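Local coordinates for bifunctional GH43-CE protein (Bacteroides eggerthii, PDB 6MLY), which probably hydrolyses xylan-type chains as a family 43 glycoside hydrolase and carries a second, carbohydrate esterase module joined to it in one polypeptide, at residues A[81-91]-A[332-340]. Sequence-based numbering, arbitrary orientation.
Sequences TMNLDDGKNTY and WQWNHNPDN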
# COMPACT_ATOMS: atom_id res chain seq x y z
N THR A 81 -13.57 10.42 23.69
CA THR A 81 -13.70 9.59 22.48
C THR A 81 -13.30 10.39 21.23
O THR A 81 -12.59 9.88 20.36
CB THR A 81 -15.11 9.00 22.35
OG1 THR A 81 -16.03 9.93 22.90
CG2 THR A 81 -15.26 7.66 23.04
N MET A 82 -13.76 11.65 21.16
CA MET A 82 -13.54 12.54 20.01
C MET A 82 -12.17 13.24 20.12
O MET A 82 -11.60 13.62 19.09
CB MET A 82 -14.65 13.59 19.93
CG MET A 82 -14.66 14.41 18.63
SD MET A 82 -15.45 13.57 17.23
CE MET A 82 -14.05 12.73 16.50
N ASN A 83 -11.64 13.38 21.34
CA ASN A 83 -10.37 14.09 21.62
C ASN A 83 -9.17 13.14 21.70
O ASN A 83 -8.07 13.59 21.99
CB ASN A 83 -10.44 14.88 22.93
CG ASN A 83 -11.24 16.15 22.85
OD1 ASN A 83 -11.42 16.71 21.77
ND2 ASN A 83 -11.71 16.63 23.98
N LEU A 84 -9.37 11.83 21.45
CA LEU A 84 -8.32 10.80 21.62
C LEU A 84 -7.66 10.92 23.01
O LEU A 84 -6.44 10.96 23.12
CB LEU A 84 -7.26 10.91 20.52
CG LEU A 84 -7.70 10.54 19.11
CD1 LEU A 84 -6.60 10.85 18.11
CD2 LEU A 84 -8.09 9.07 19.01
N ASP A 85 -8.49 10.99 24.06
CA ASP A 85 -8.01 11.06 25.44
C ASP A 85 -8.30 9.72 26.13
O ASP A 85 -9.24 9.01 25.75
CB ASP A 85 -8.65 12.23 26.20
CG ASP A 85 -8.15 13.61 25.80
OD1 ASP A 85 -7.32 13.70 24.88
OD2 ASP A 85 -8.60 14.59 26.43
N ASP A 86 -7.47 9.39 27.13
CA ASP A 86 -7.65 8.25 28.04
C ASP A 86 -7.71 6.94 27.25
O ASP A 86 -8.46 6.03 27.61
CB ASP A 86 -8.92 8.42 28.89
CG ASP A 86 -9.13 9.81 29.46
OD1 ASP A 86 -8.16 10.37 30.00
OD2 ASP A 86 -10.27 10.32 29.37
N GLY A 87 -6.93 6.84 26.17
CA GLY A 87 -6.99 5.69 25.27
C GLY A 87 -8.43 5.37 24.89
O GLY A 87 -8.96 4.31 25.24
N LYS A 88 -9.08 6.32 24.22
CA LYS A 88 -10.40 6.16 23.63
C LYS A 88 -10.39 6.79 22.23
O LYS A 88 -9.62 7.71 21.97
CB LYS A 88 -11.47 6.83 24.49
CG LYS A 88 -11.70 6.22 25.86
CD LYS A 88 -12.51 7.10 26.79
CE LYS A 88 -12.72 6.51 28.16
NZ LYS A 88 -13.37 7.47 29.08
N ASN A 89 -11.27 6.29 21.36
CA ASN A 89 -11.37 6.75 19.98
C ASN A 89 -12.84 6.71 19.56
O ASN A 89 -13.71 6.33 20.35
CB ASN A 89 -10.50 5.91 19.05
CG ASN A 89 -10.71 4.42 19.24
OD1 ASN A 89 -10.10 3.81 20.12
ND2 ASN A 89 -11.57 3.83 18.42
N THR A 90 -13.10 7.12 18.32
CA THR A 90 -14.39 6.95 17.68
C THR A 90 -14.17 6.70 16.19
O THR A 90 -14.95 7.13 15.34
CB THR A 90 -15.33 8.12 18.03
OG1 THR A 90 -16.68 7.73 17.75
CG2 THR A 90 -15.01 9.40 17.28
N TYR A 91 -13.09 5.97 15.87
CA TYR A 91 -12.82 5.54 14.51
C TYR A 91 -14.05 4.80 13.97
O TYR A 91 -14.67 4.02 14.69
CB TYR A 91 -11.59 4.63 14.45
CG TYR A 91 -10.25 5.31 14.62
CD1 TYR A 91 -9.68 6.04 13.59
CD2 TYR A 91 -9.52 5.17 15.79
CE1 TYR A 91 -8.43 6.64 13.73
CE2 TYR A 91 -8.28 5.76 15.95
CZ TYR A 91 -7.73 6.50 14.92
OH TYR A 91 -6.51 7.09 15.07
N TRP A 332 -7.17 19.35 3.53
CA TRP A 332 -6.64 18.86 4.80
C TRP A 332 -7.78 18.60 5.79
O TRP A 332 -8.70 19.42 5.93
CB TRP A 332 -5.65 19.86 5.40
CG TRP A 332 -4.34 19.97 4.67
CD1 TRP A 332 -3.87 21.05 3.98
CD2 TRP A 332 -3.32 18.96 4.57
NE1 TRP A 332 -2.64 20.79 3.46
CE2 TRP A 332 -2.27 19.52 3.81
CE3 TRP A 332 -3.19 17.65 5.04
CZ2 TRP A 332 -1.11 18.81 3.51
CZ3 TRP A 332 -2.03 16.95 4.76
CH2 TRP A 332 -1.01 17.52 4.00
N GLN A 333 -7.69 17.45 6.48
CA GLN A 333 -8.51 17.12 7.65
C GLN A 333 -7.63 16.34 8.64
O GLN A 333 -6.91 15.42 8.25
CB GLN A 333 -9.74 16.27 7.27
CG GLN A 333 -10.45 16.69 5.98
CD GLN A 333 -11.70 15.87 5.71
OE1 GLN A 333 -12.21 15.20 6.60
NE2 GLN A 333 -12.20 15.94 4.49
N TRP A 334 -7.70 16.70 9.93
CA TRP A 334 -7.00 16.01 11.01
C TRP A 334 -7.70 14.68 11.32
O TRP A 334 -8.86 14.48 11.00
CB TRP A 334 -6.92 16.87 12.27
CG TRP A 334 -6.32 18.23 12.07
CD1 TRP A 334 -6.98 19.39 11.78
CD2 TRP A 334 -4.93 18.59 12.19
NE1 TRP A 334 -6.10 20.43 11.69
CE2 TRP A 334 -4.84 19.97 11.94
CE3 TRP A 334 -3.76 17.88 12.48
CZ2 TRP A 334 -3.63 20.66 11.97
CZ3 TRP A 334 -2.57 18.56 12.51
CH2 TRP A 334 -2.50 19.93 12.26
N ASN A 335 -6.96 13.78 11.98
CA ASN A 335 -7.50 12.57 12.58
C ASN A 335 -7.96 12.92 14.00
O ASN A 335 -7.13 13.20 14.87
CB ASN A 335 -6.47 11.44 12.61
CG ASN A 335 -6.92 10.21 13.37
OD1 ASN A 335 -8.10 9.85 13.34
ND2 ASN A 335 -5.98 9.55 14.02
N HIS A 336 -9.29 12.90 14.22
CA HIS A 336 -9.90 13.29 15.49
C HIS A 336 -9.61 14.77 15.75
O HIS A 336 -9.03 15.45 14.90
CB HIS A 336 -9.44 12.37 16.63
CG HIS A 336 -10.17 11.07 16.72
ND1 HIS A 336 -10.04 10.09 15.75
CD2 HIS A 336 -10.99 10.57 17.66
CE1 HIS A 336 -10.77 9.05 16.09
NE2 HIS A 336 -11.37 9.32 17.26
N ASN A 337 -10.02 15.27 16.92
CA ASN A 337 -9.88 16.67 17.28
C ASN A 337 -8.41 17.04 17.41
O ASN A 337 -7.70 16.46 18.23
CB ASN A 337 -10.62 17.02 18.57
CG ASN A 337 -12.12 17.02 18.40
OD1 ASN A 337 -12.61 16.81 17.29
ND2 ASN A 337 -12.85 17.24 19.48
N PRO A 338 -7.92 18.03 16.63
CA PRO A 338 -6.53 18.47 16.74
C PRO A 338 -6.28 19.20 18.06
O PRO A 338 -7.21 19.79 18.61
CB PRO A 338 -6.36 19.42 15.54
CG PRO A 338 -7.75 19.96 15.30
CD PRO A 338 -8.68 18.82 15.64
N ASP A 339 -5.03 19.14 18.54
CA ASP A 339 -4.55 20.05 19.58
C ASP A 339 -3.90 21.24 18.86
O ASP A 339 -2.77 21.15 18.41
CB ASP A 339 -3.60 19.32 20.54
CG ASP A 339 -3.14 20.15 21.72
OD1 ASP A 339 -3.45 21.36 21.75
OD2 ASP A 339 -2.46 19.58 22.61
N ASN A 340 -4.65 22.35 18.77
CA ASN A 340 -4.29 23.49 17.92
C ASN A 340 -3.14 24.30 18.53
O ASN A 340 -2.61 25.20 17.88
CB ASN A 340 -5.51 24.38 17.63
CG ASN A 340 -6.52 23.72 16.72
OD1 ASN A 340 -6.16 22.97 15.82
ND2 ASN A 340 -7.80 24.00 16.94
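His336 pushes its imidazole into the bend of 81-91, meeting Leu84 with a face and Thr90 and Tyr91 with its rim. Among the hydrogen bonds, the N-H of Thr90 donates to His336 NE2 in the ring plane (N to NE2 3.0 Å, somewhat bent), while His336 ND1 donates to Asn335 OD1 (3.1 Å), reaching it from above the carbonyl plane. With both nitrogens engaged, the ring's rotation is fixed, and NE2 serves as acceptor. Asn335 ND2 bonds Tyr91 OH (2.7 Å) close to its own amide plane; that hydroxyl also meets Thr364 O. The contact joins the five-bladed beta-propeller characteristic of family 43 to the concanavalin A-like beta-sandwich: 81-91 begins within the short helix 80-83 and runs on as a loop. Segment 332-340 comprises strand 333-335, in a sandwich sheet that strand 51-52 extends from the propeller side, and the loop after it. Here Asn337 N donates almost straight to Met82 O (3.2 Å, N-H...O 169°), and Asn337 ND2 to Asn83 OD1 (2.8 Å), the amide planes 59° apart; ND2 also bonds Ala77 O, and Asn83 ND2 bonds Asn78. Packing centres on the imidazole. Leu84 CD2 sits over its face, 3.6 Å from the centroid, as a CH-pi contact, and His336 CE1 points at the centre of the Tyr91 ring in an edge-to-face pair with planes at 61°. Met82, CG anti to the backbone N, bends so that CE approaches His336 CD2 while CG lies against the Asn337 amide.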